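ESSB (Geobacillus thermodenitrificans, PDB 2YNQ) is the extracellular domain of a membrane protein that serves as an integral component of the bacterial type VII secretion system and can associate with itself. Local coordinates at residues Leu57-Glu60 with Gln61-Val65; Tyr77-Tyr80 with Trp81-Gly85; Ile105-Ala108 with Leu109-Arg113; Lys139-Glu142 with Arg143-Lys146. All blocks are in the same frame, centred on the assembly; numbering follows the deposited sequence.

Interaction 1: Leu57-Glu60 with Gln61-Val65; sequences LTEE and QRQTV. With NA (sodium ion), chain O.
With OG1 of T58 set between its own backbone N and carbonyl carbon (chi1 62°), and CG of Q61 anti to its carbonyl carbon (chi1 -74°), the chain running straight on beyond it, the two side chains cross at about a right angle and each reaches the other's backbone. OG1 of T58 accepts from N of Q61 at 3.1 Å, nearly straight, while N of T58 gives its hydrogen to a lone pair of OE1 of Q61 at 2.9 Å. This reciprocal pair is a capping box, with T58 as N-cap of helix 59-64. The same hydroxyl donates to OE1 of E60 at 3.1 Å, on the anti side of the carboxylate. L57 brings CD2 to within 3.7 Å of CB of Q61, and its CB lies over one face of the R62 guanidinium. OE1 of E59 stays 4.0 Å from NE of R62, well out of the guanidinium plane, a long ion pair by charge alone; the stronger partner of E59 is R145 of the second subunit. At the other end of the helix, a sodium ion is bound by O of R62 at 2.2 Å and O of V65 at 2.4 Å, with N67 and three waters completing its shell.

Interaction 2: Tyr77-Tyr80 with Trp81-Gly85; sequences YMLY and WIYIG
Y80 sets the edge of its ring against the face of the W81 indole in a T-shaped pair, with the tyrosine ring and the five-membered ring of W81 having centroids 4.8 Å apart and planes at 84°. CE2 of Y80 sits 3.6 Å above the indole plane, over its centre. One face of the same tyrosine ring receives I84 from the next turn: CG1 of I84 lies 3.8 Å from the ring centroid, a CH-pi contact offset toward the rim. The phenol is swung to this position by its first torsion, which puts CG opposite the backbone N (chi1 173°).

The carbonyls of Y77 to Y80 and of W81 accept i to i+4 bonds along the helix. N of W81 donates to O of Y77 at 3.2 Å, and the bonds from I82 to M78, Y83 to L79 and I84 to Y80 continue the series. O of L79, besides accepting from N of Y83, lies over one face of the Y83 ring, 3.1 Å from its CD2. The polar ends of Y77, Y80 and W81 have partners in other parts of the chain: OH of Y80 is hydrogen-bonded to O of L104, NE1 of W81 to O of S66, and OH of Y77 to OD2 of D101. Two of these three side-chain bonds thus use main-chain carbonyls.

Helix 75-85 is packed among three others: M78 and I82 meet helix 41-53, L79 and Y83 meet helix 89-99, and Y80 and W81 face helix 102-118.

Interaction 3: Ile105-Ala108 with Leu109-Arg113; sequences IVYA and LLKYR
Y107 lies alongside K111 one turn further on, the two side chains pointing the same way, and its phenol oxygen OH comes 3.5 Å from CE of the lysine. The approach to the ring is oblique, and NZ of K111 stops 4.1 Å from OH of Y107. Bends at chi2 (-52°) and chi4 (78°) carry the lysine alongside the phenol. The two polar ends share an acceptor, OE2 of E55, which forms a salt bridge with the lysine and a hydrogen bond with the tyrosine; this carboxylate probably offsets the lysine charge beside a largely buried surface.

The neighbouring stripes of the helix carry apolar pairs. I105 and L109 also run side by side, with CG2 of I105 3.7 Å from CD1 of L109, and CG1 of V106 touches CD1 of L110 more loosely, at 4.3 Å. Beneath these pairs the backbone keeps regular i to i+4 bonds, such as N of L109 to O of I105 at 2.8 Å.

In this all-helical fold, I105 and V106 of helix 102-118 pack on Y141 of helix 124-152, and Y107 and A108 on helix 75-85. I105 also touches helix 89-99, while V106 and L110 pack on T58 and L57 of the second subunit.

Interaction 4: Lys139-Glu142 with Arg143-Lys146; sequences KEYE and RERK
E142 and R145 lie side by side and make a two-point salt bridge, the arginine gripping side-on with NE and one terminal nitrogen. NE of R145 reaches OE1 of E142 at 2.9 Å, on the syn side of the carboxylate, and NH2 of R145 reaches OE2 of E142 at 2.9 Å in a bond of 171°. Both oxygens lie close to the guanidinium plane, but the carboxylate is turned 47° against it, which puts NH2 above the carboxylate plane. A bend at chi3 (51°) folds the arginine back toward the glutamate. Both residues are buried, and the guanidinium has further anions: NH1 of R145 pairs with E149, and NH2 with E60 of the second subunit. Together these carboxylates fix the orientation of the guanidinium and probably balance its charge. Y141, on the neighbouring face, brings CD1 to 3.7 Å from OE1 of E144, with ring and carboxylate nearly perpendicular.

The solvent side is looser. OE1 of E140 meets NH1 of R143 at 3.1 Å, a single-point salt bridge at the guanidinium edge between two exposed residues. K139 passes obliquely by the same arginine, its CE 3.9 Å from NH2 of R143, and the like charges at their ends come within 4.5 Å (NZ of K139 to NH2 of R143). CE of K146 comes 3.2 Å from O of E142.

Side-chain salt bridges at i to i+3 spacing, as in E140-R143 and E142-R145, are a common feature of alpha helices; here they line helix 124-152 where it borders the second subunit.

In the fold
The centre of interaction 2 lies about 4 Å from the centre of the chain, and this contact is the most deeply set, aromatic and apolar; interaction 3 is also buried, while interactions 1 and 4 are only partly so and rely more on polar and charged groups. Residues 105-113 join the other three: Y107 meets L57, Q61 and V65 of interaction 1 and Y80 and W81 of interaction 2, whereas apolar side chains of interaction 3 bridge to the aromatic ring of interaction 4. V65 also touches W81 directly. Interactions 1, 3 and 4 all reach the second subunit, and charged groups of interactions 1 and 4 meet across that interface; interaction 2 touches no other chain.

Interaction 1: Leu57-Glu60 with Gln61-Val65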
loop_
_atom_site.group_PDB
_atom_site.type_symbol
_atom_site.label_atom_id
_atom_site.label_comp_id
_atom_site.label_asym_id
_atom_site.label_seq_id
_atom_site.Cartn_x
_atom_site.Cartn_y
_atom_site.Cartn_z
ATOM N N LEU D 57 -2.556 0.509 2.149
ATOM C CA LEU D 57 -3.533 1.205 1.339
ATOM C C LEU D 57 -3.621 2.638 1.814
ATOM O O LEU D 57 -3.642 2.893 3.015
ATOM C CB LEU D 57 -4.909 0.543 1.481
ATOM C CG LEU D 57 -5.077 -0.905 1.035
ATOM C CD1 LEU D 57 -6.262 -1.526 1.721
ATOM C CD2 LEU D 57 -5.265 -0.985 -0.460
ATOM N N THR D 58 -3.675 3.582 0.882
ATOM C CA THR D 58 -4.029 4.958 1.244
ATOM C C THR D 58 -5.517 4.950 1.557
ATOM O O THR D 58 -6.243 3.997 1.209
ATOM C CB THR D 58 -3.827 5.935 0.085
ATOM O OG1 THR D 58 -4.695 5.552 -0.986
ATOM C CG2 THR D 58 -2.376 5.938 -0.396
ATOM N N GLU D 59 -5.971 6.017 2.193
ATOM C CA GLU D 59 -7.374 6.217 2.472
ATOM C C GLU D 59 -8.239 6.094 1.197
ATOM O O GLU D 59 -9.311 5.480 1.229
ATOM C CB GLU D 59 -7.553 7.594 3.124
ATOM C CG GLU D 59 -8.704 7.686 4.091
ATOM C CD GLU D 59 -8.750 6.509 5.042
ATOM O OE1 GLU D 59 -7.798 6.332 5.854
ATOM O OE2 GLU D 59 -9.747 5.755 4.962
ATOM N N GLU D 60 -7.765 6.664 0.087
ATOM C CA GLU D 60 -8.469 6.565 -1.190
ATOM C C GLU D 60 -8.607 5.109 -1.661
ATOM O O GLU D 60 -9.708 4.679 -2.030
ATOM C CB GLU D 60 -7.781 7.393 -2.287
ATOM C CG GLU D 60 -7.712 8.892 -2.026
ATOM C CD GLU D 60 -6.582 9.306 -1.074
ATOM O OE1 GLU D 60 -5.565 8.577 -0.926
ATOM O OE2 GLU D 60 -6.723 10.391 -0.480
ATOM N N GLN D 61 -7.492 4.368 -1.643
ATOM C CA GLN D 61 -7.490 2.958 -2.032
ATOM C C GLN D 61 -8.492 2.202 -1.175
ATOM O O GLN D 61 -9.336 1.458 -1.684
ATOM C CB GLN D 61 -6.090 2.341 -1.892
ATOM C CG GLN D 61 -5.115 2.771 -2.974
ATOM C CD GLN D 61 -3.694 2.257 -2.781
ATOM O OE1 GLN D 61 -3.034 2.512 -1.769
ATOM N NE2 GLN D 61 -3.207 1.550 -3.779
ATOM N N ARG D 62 -8.389 2.433 0.125
ATOM C CA ARG D 62 -9.257 1.858 1.127
ATOM C C ARG D 62 -10.734 2.055 0.830
ATOM O O ARG D 62 -11.514 1.118 0.939
ATOM C CB ARG D 62 -8.938 2.523 2.448
ATOM C CG ARG D 62 -9.173 1.697 3.656
ATOM C CD ARG D 62 -8.708 2.524 4.847
ATOM N NE ARG D 62 -7.248 2.502 4.953
ATOM C CZ ARG D 62 -6.582 1.579 5.634
ATOM N NH1 ARG D 62 -7.241 0.626 6.267
ATOM N NH2 ARG D 62 -5.263 1.615 5.684
ATOM N N GLN D 63 -11.118 3.271 0.466
ATOM C CA GLN D 63 -12.495 3.577 0.082
ATOM C C GLN D 63 -12.903 2.825 -1.177
ATOM O O GLN D 63 -14.065 2.490 -1.367
ATOM C CB GLN D 63 -12.658 5.083 -0.178
ATOM C CG GLN D 63 -12.808 5.942 1.078
ATOM C CD GLN D 63 -12.622 7.464 0.832
ATOM O OE1 GLN D 63 -12.410 8.224 1.782
ATOM N NE2 GLN D 63 -12.707 7.901 -0.433
ATOM N N THR D 64 -11.928 2.576 -2.037
ATOM C CA THR D 64 -12.154 2.038 -3.358
ATOM C C THR D 64 -12.342 0.526 -3.348
ATOM O O THR D 64 -13.224 0.037 -4.039
ATOM C CB THR D 64 -10.967 2.393 -4.285
ATOM O OG1 THR D 64 -10.702 3.794 -4.201
ATOM C CG2 THR D 64 -11.245 2.014 -5.741
ATOM N N VAL D 65 -11.518 -0.205 -2.591
ATOM C CA VAL D 65 -11.480 -1.677 -2.688
ATOM C C VAL D 65 -12.363 -2.390 -1.673
ATOM O O VAL D 65 -12.682 -1.837 -0.621
ATOM C CB VAL D 65 -10.030 -2.260 -2.607
ATOM C CG1 VAL D 65 -9.187 -1.777 -3.758
ATOM C CG2 VAL D 65 -9.366 -1.966 -1.251
HETATM NA NA NA O . -13.124 -0.405 1.308
HETATM O O HOH W 1 -15.294 -0.365 0.116
HETATM O O HOH W 2 -15.018 -2.629 1.776
HETATM O O HOH W 3 -14.186 0.505 3.344
#

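Interaction 2: Tyr77-Tyr80 with Trp81-Gly85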
loop_
_atom_site.group_PDB
_atom_site.type_symbol
_atom_site.label_atom_id
_atom_site.label_comp_id
_atom_site.label_asym_id
_atom_site.label_seq_id
_atom_site.Cartn_x
_atom_site.Cartn_y
_atom_site.Cartn_z
ATOM N N TYR D 77 -12.982 -13.890 -1.666
ATOM C CA TYR D 77 -12.459 -12.624 -1.171
ATOM C C TYR D 77 -11.310 -12.812 -0.203
ATOM O O TYR D 77 -10.336 -12.050 -0.235
ATOM C CB TYR D 77 -13.560 -11.774 -0.548
ATOM C CG TYR D 77 -14.431 -11.092 -1.579
ATOM C CD1 TYR D 77 -14.045 -9.869 -2.138
ATOM C CD2 TYR D 77 -15.638 -11.678 -2.017
ATOM C CE1 TYR D 77 -14.835 -9.239 -3.102
ATOM C CE2 TYR D 77 -16.439 -11.041 -2.988
ATOM C CZ TYR D 77 -16.016 -9.822 -3.517
ATOM O OH TYR D 77 -16.778 -9.159 -4.456
ATOM N N MET D 78 -11.407 -13.837 0.633
ATOM C CA MET D 78 -10.326 -14.162 1.539
ATOM C C MET D 78 -9.102 -14.610 0.768
ATOM O O MET D 78 -7.992 -14.155 1.043
ATOM C CB MET D 78 -10.772 -15.239 2.532
ATOM C CG MET D 78 -11.840 -14.718 3.502
ATOM S SD MET D 78 -12.356 -15.969 4.697
ATOM C CE MET D 78 -13.750 -15.145 5.457
ATOM N N LEU D 79 -9.306 -15.471 -0.228
ATOM C CA LEU D 79 -8.209 -15.952 -1.051
ATOM C C LEU D 79 -7.565 -14.817 -1.823
ATOM O O LEU D 79 -6.336 -14.741 -1.898
ATOM C CB LEU D 79 -8.673 -17.065 -1.996
ATOM C CG LEU D 79 -9.045 -18.375 -1.286
ATOM C CD1 LEU D 79 -9.705 -19.417 -2.257
ATOM C CD2 LEU D 79 -7.832 -18.957 -0.547
ATOM N N TYR D 80 -8.386 -13.919 -2.370
ATOM C CA TYR D 80 -7.874 -12.740 -3.054
ATOM C C TYR D 80 -6.868 -11.995 -2.171
ATOM O O TYR D 80 -5.738 -11.749 -2.588
ATOM C CB TYR D 80 -9.003 -11.796 -3.432
ATOM C CG TYR D 80 -8.489 -10.496 -3.990
ATOM C CD1 TYR D 80 -8.253 -10.358 -5.350
ATOM C CD2 TYR D 80 -8.224 -9.398 -3.159
ATOM C CE1 TYR D 80 -7.765 -9.157 -5.880
ATOM C CE2 TYR D 80 -7.743 -8.195 -3.681
ATOM C CZ TYR D 80 -7.511 -8.088 -5.047
ATOM O OH TYR D 80 -7.033 -6.921 -5.613
ATOM N N TRP D 81 -7.277 -11.647 -0.951
ATOM C CA TRP D 81 -6.419 -10.845 -0.088
ATOM C C TRP D 81 -5.191 -11.594 0.397
ATOM O O TRP D 81 -4.123 -10.995 0.581
ATOM C CB TRP D 81 -7.218 -10.231 1.072
ATOM C CG TRP D 81 -8.067 -9.095 0.554
ATOM C CD1 TRP D 81 -9.425 -9.083 0.393
ATOM C CD2 TRP D 81 -7.588 -7.827 0.057
ATOM N NE1 TRP D 81 -9.821 -7.879 -0.158
ATOM C CE2 TRP D 81 -8.714 -7.087 -0.354
ATOM C CE3 TRP D 81 -6.315 -7.246 -0.061
ATOM C CZ2 TRP D 81 -8.609 -5.793 -0.889
ATOM C CZ3 TRP D 81 -6.209 -5.960 -0.591
ATOM C CH2 TRP D 81 -7.352 -5.249 -0.997
ATOM N N ILE D 82 -5.328 -12.904 0.581
ATOM C CA ILE D 82 -4.201 -13.705 0.986
ATOM C C ILE D 82 -3.158 -13.725 -0.142
ATOM O O ILE D 82 -1.946 -13.575 0.112
ATOM C CB ILE D 82 -4.626 -15.143 1.384
ATOM C CG1 ILE D 82 -5.448 -15.124 2.685
ATOM C CG2 ILE D 82 -3.388 -16.047 1.498
ATOM C CD1 ILE D 82 -6.221 -16.448 3.012
ATOM N N TYR D 83 -3.609 -13.882 -1.383
ATOM C CA TYR D 83 -2.649 -13.853 -2.506
ATOM C C TYR D 83 -2.052 -12.486 -2.737
ATOM O O TYR D 83 -0.864 -12.370 -3.095
ATOM C CB TYR D 83 -3.261 -14.314 -3.819
ATOM C CG TYR D 83 -3.805 -15.711 -3.819
ATOM C CD1 TYR D 83 -3.102 -16.773 -3.243
ATOM C CD2 TYR D 83 -5.020 -15.978 -4.448
ATOM C CE1 TYR D 83 -3.635 -18.073 -3.265
ATOM C CE2 TYR D 83 -5.547 -17.250 -4.487
ATOM C CZ TYR D 83 -4.854 -18.294 -3.889
ATOM O OH TYR D 83 -5.414 -19.554 -3.965
ATOM N N ILE D 84 -2.869 -11.447 -2.593
ATOM C CA ILE D 84 -2.318 -10.101 -2.628
ATOM C C ILE D 84 -1.240 -10.025 -1.559
ATOM O O ILE D 84 -0.128 -9.590 -1.840
ATOM C CB ILE D 84 -3.357 -8.998 -2.363
ATOM C CG1 ILE D 84 -4.306 -8.827 -3.560
ATOM C CG2 ILE D 84 -2.646 -7.702 -2.028
ATOM C CD1 ILE D 84 -3.670 -8.198 -4.862
ATOM N N GLY D 85 -1.548 -10.481 -0.340
ATOM C CA GLY D 85 -0.574 -10.414 0.763
ATOM C C GLY D 85 0.711 -11.191 0.486
ATOM O O GLY D 85 1.783 -10.795 0.922
#

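Interaction 3: Ile105-Ala108 with Leu109-Arg113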
loop_
_atom_site.group_PDB
_atom_site.type_symbol
_atom_site.label_atom_id
_atom_site.label_comp_id
_atom_site.label_asym_id
_atom_site.label_seq_id
_atom_site.Cartn_x
_atom_site.Cartn_y
_atom_site.Cartn_z
ATOM N N ILE D 105 -9.938 -6.107 -9.493
ATOM C CA ILE D 105 -9.160 -6.374 -10.706
ATOM C C ILE D 105 -8.163 -5.249 -10.891
ATOM O O ILE D 105 -6.972 -5.492 -11.096
ATOM C CB ILE D 105 -10.041 -6.521 -11.976
ATOM C CG1 ILE D 105 -11.022 -7.697 -11.811
ATOM C CG2 ILE D 105 -9.163 -6.683 -13.221
ATOM C CD1 ILE D 105 -12.143 -7.790 -12.884
ATOM N N VAL D 106 -8.627 -4.015 -10.768
ATOM C CA VAL D 106 -7.717 -2.894 -10.913
ATOM C C VAL D 106 -6.593 -2.968 -9.887
ATOM O O VAL D 106 -5.419 -2.772 -10.226
ATOM C CB VAL D 106 -8.434 -1.535 -10.810
ATOM C CG1 VAL D 106 -7.418 -0.432 -10.687
ATOM C CG2 VAL D 106 -9.335 -1.316 -12.013
ATOM N N TYR D 107 -6.936 -3.250 -8.636
ATOM C CA TYR D 107 -5.905 -3.285 -7.600
ATOM C C TYR D 107 -4.857 -4.373 -7.869
ATOM O O TYR D 107 -3.646 -4.156 -7.697
ATOM C CB TYR D 107 -6.526 -3.464 -6.231
ATOM C CG TYR D 107 -5.533 -3.267 -5.136
ATOM C CD1 TYR D 107 -5.122 -1.980 -4.772
ATOM C CD2 TYR D 107 -4.991 -4.357 -4.464
ATOM C CE1 TYR D 107 -4.200 -1.786 -3.767
ATOM C CE2 TYR D 107 -4.071 -4.177 -3.439
ATOM C CZ TYR D 107 -3.676 -2.898 -3.103
ATOM O OH TYR D 107 -2.738 -2.719 -2.118
ATOM N N ALA D 108 -5.320 -5.532 -8.325
ATOM C CA ALA D 108 -4.434 -6.628 -8.662
ATOM C C ALA D 108 -3.567 -6.293 -9.884
ATOM O O ALA D 108 -2.381 -6.629 -9.931
ATOM C CB ALA D 108 -5.243 -7.883 -8.891
ATOM N N LEU D 109 -4.156 -5.593 -10.852
ATOM C CA LEU D 109 -3.416 -5.115 -12.032
ATOM C C LEU D 109 -2.275 -4.191 -11.609
ATOM O O LEU D 109 -1.148 -4.297 -12.123
ATOM C CB LEU D 109 -4.350 -4.421 -13.019
ATOM C CG LEU D 109 -5.166 -5.372 -13.902
ATOM C CD1 LEU D 109 -6.331 -4.640 -14.565
ATOM C CD2 LEU D 109 -4.295 -6.129 -14.963
ATOM N N LEU D 110 -2.562 -3.305 -10.649
ATOM C CA LEU D 110 -1.513 -2.444 -10.079
ATOM C C LEU D 110 -0.378 -3.223 -9.423
ATOM O O LEU D 110 0.782 -2.923 -9.662
ATOM C CB LEU D 110 -2.101 -1.423 -9.116
ATOM C CG LEU D 110 -2.870 -0.291 -9.820
ATOM C CD1 LEU D 110 -3.679 0.500 -8.793
ATOM C CD2 LEU D 110 -1.967 0.646 -10.678
ATOM N N LYS D 111 -0.692 -4.235 -8.613
ATOM C CA LYS D 111 0.368 -5.059 -8.004
ATOM C C LYS D 111 1.126 -5.827 -9.084
ATOM O O LYS D 111 2.342 -5.980 -9.013
ATOM C CB LYS D 111 -0.199 -6.019 -6.950
ATOM C CG LYS D 111 -0.689 -5.348 -5.669
ATOM C CD LYS D 111 0.373 -4.424 -5.037
ATOM C CE LYS D 111 0.094 -4.094 -3.572
ATOM N NZ LYS D 111 0.480 -5.231 -2.626
ATOM N N TYR D 112 0.415 -6.279 -10.109
ATOM C CA TYR D 112 1.053 -7.004 -11.187
ATOM C C TYR D 112 1.991 -6.079 -11.976
ATOM O O TYR D 112 3.068 -6.504 -12.424
ATOM C CB TYR D 112 -0.010 -7.643 -12.090
ATOM C CG TYR D 112 0.522 -8.451 -13.239
ATOM C CD1 TYR D 112 1.539 -9.387 -13.065
ATOM C CD2 TYR D 112 -0.010 -8.296 -14.503
ATOM C CE1 TYR D 112 2.016 -10.153 -14.155
ATOM C CE2 TYR D 112 0.451 -9.036 -15.591
ATOM C CZ TYR D 112 1.460 -9.961 -15.414
ATOM O OH TYR D 112 1.913 -10.670 -16.520
ATOM N N ARG D 113 1.589 -4.817 -12.121
ATOM C CA ARG D 113 2.430 -3.837 -12.783
ATOM C C ARG D 113 3.793 -3.776 -12.096
ATOM O O ARG D 113 4.823 -3.854 -12.764
ATOM C CB ARG D 113 1.761 -2.460 -12.862
ATOM C CG ARG D 113 2.327 -1.607 -13.993
ATOM C CD ARG D 113 1.513 -0.333 -14.279
ATOM N NE ARG D 113 2.108 0.859 -13.685
ATOM C CZ ARG D 113 3.213 1.462 -14.126
ATOM N NH1 ARG D 113 3.881 0.991 -15.174
ATOM N NH2 ARG D 113 3.652 2.552 -13.505
#

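Interaction 4: Lys139-Glu142 with Arg143-Lys146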
loop_
_atom_site.group_PDB
_atom_site.type_symbol
_atom_site.label_atom_id
_atom_site.label_comp_id
_atom_site.label_asym_id
_atom_site.label_seq_id
_atom_site.Cartn_x
_atom_site.Cartn_y
_atom_site.Cartn_z
ATOM N N LYS D 139 -6.973 1.714 -17.311
ATOM C CA LYS D 139 -7.698 2.898 -17.766
ATOM C C LYS D 139 -9.097 2.550 -18.272
ATOM O O LYS D 139 -10.057 3.267 -17.996
ATOM C CB LYS D 139 -6.908 3.692 -18.807
ATOM C CG LYS D 139 -7.329 5.146 -18.827
ATOM C CD LYS D 139 -6.466 6.029 -19.718
ATOM C CE LYS D 139 -6.903 7.478 -19.543
ATOM N NZ LYS D 139 -6.163 8.383 -20.454
ATOM N N GLU D 140 -9.210 1.424 -18.970
ATOM C CA GLU D 140 -10.510 0.928 -19.397
ATOM C C GLU D 140 -11.483 0.740 -18.215
ATOM O O GLU D 140 -12.619 1.229 -18.270
ATOM C CB GLU D 140 -10.357 -0.352 -20.242
ATOM C CG GLU D 140 -11.521 -0.603 -21.201
ATOM C CD GLU D 140 -11.986 0.679 -21.901
ATOM O OE1 GLU D 140 -11.168 1.278 -22.641
ATOM O OE2 GLU D 140 -13.159 1.101 -21.709
ATOM N N TYR D 141 -11.029 0.056 -17.151
ATOM C CA TYR D 141 -11.842 -0.162 -15.939
ATOM C C TYR D 141 -12.108 1.143 -15.221
ATOM O O TYR D 141 -13.217 1.390 -14.742
ATOM C CB TYR D 141 -11.179 -1.133 -14.971
ATOM C CG TYR D 141 -11.247 -2.571 -15.386
ATOM C CD1 TYR D 141 -12.470 -3.217 -15.545
ATOM C CD2 TYR D 141 -10.082 -3.301 -15.598
ATOM C CE1 TYR D 141 -12.531 -4.559 -15.936
ATOM C CE2 TYR D 141 -10.130 -4.629 -15.984
ATOM C CZ TYR D 141 -11.355 -5.248 -16.155
ATOM O OH TYR D 141 -11.382 -6.562 -16.528
ATOM N N GLU D 142 -11.090 1.982 -15.151
ATOM C CA GLU D 142 -11.261 3.304 -14.583
ATOM C C GLU D 142 -12.322 4.107 -15.329
ATOM O O GLU D 142 -13.128 4.810 -14.706
ATOM C CB GLU D 142 -9.931 4.036 -14.546
ATOM C CG GLU D 142 -9.058 3.626 -13.374
ATOM C CD GLU D 142 -9.672 4.049 -12.055
ATOM O OE1 GLU D 142 -10.542 3.311 -11.554
ATOM O OE2 GLU D 142 -9.317 5.136 -11.542
ATOM N N ARG D 143 -12.339 3.988 -16.658
ATOM C CA ARG D 143 -13.368 4.644 -17.457
ATOM C C ARG D 143 -14.741 4.087 -17.081
ATOM O O ARG D 143 -15.706 4.846 -16.949
ATOM C CB ARG D 143 -13.096 4.487 -18.959
ATOM C CG ARG D 143 -13.996 5.332 -19.843
ATOM C CD ARG D 143 -13.482 5.403 -21.277
ATOM N NE ARG D 143 -12.206 6.119 -21.392
ATOM C CZ ARG D 143 -11.026 5.534 -21.593
ATOM N NH1 ARG D 143 -10.942 4.213 -21.715
ATOM N NH2 ARG D 143 -9.929 6.278 -21.682
ATOM N N GLU D 144 -14.816 2.770 -16.880
ATOM C CA GLU D 144 -16.080 2.124 -16.507
ATOM C C GLU D 144 -16.604 2.565 -15.140
ATOM O O GLU D 144 -17.816 2.789 -14.982
ATOM C CB GLU D 144 -15.978 0.601 -16.591
ATOM C CG GLU D 144 -16.121 0.079 -18.004
ATOM C CD GLU D 144 -15.870 -1.409 -18.120
ATOM O OE1 GLU D 144 -15.653 -2.078 -17.084
ATOM O OE2 GLU D 144 -15.889 -1.911 -19.264
ATOM N N ARG D 145 -15.693 2.703 -14.174
ATOM C CA ARG D 145 -16.046 3.187 -12.846
ATOM C C ARG D 145 -16.628 4.594 -12.926
ATOM O O ARG D 145 -17.684 4.871 -12.349
ATOM C CB ARG D 145 -14.839 3.162 -11.910
ATOM C CG ARG D 145 -15.174 3.535 -10.472
ATOM C CD ARG D 145 -13.937 3.588 -9.567
ATOM N NE ARG D 145 -12.859 4.417 -10.117
ATOM C CZ ARG D 145 -12.905 5.742 -10.253
ATOM N NH1 ARG D 145 -13.986 6.423 -9.894
ATOM N NH2 ARG D 145 -11.868 6.388 -10.766
ATOM N N LYS D 146 -15.941 5.467 -13.658
ATOM C CA LYS D 146 -16.364 6.856 -13.811
ATOM C C LYS D 146 -17.772 6.979 -14.409
ATOM O O LYS D 146 -18.581 7.783 -13.942
ATOM C CB LYS D 146 -15.331 7.642 -14.626
ATOM C CG LYS D 146 -14.361 8.468 -13.774
ATOM C CD LYS D 146 -13.105 8.892 -14.542
ATOM C CE LYS D 146 -12.045 7.784 -14.509
ATOM N NZ LYS D 146 -10.753 8.148 -15.153
#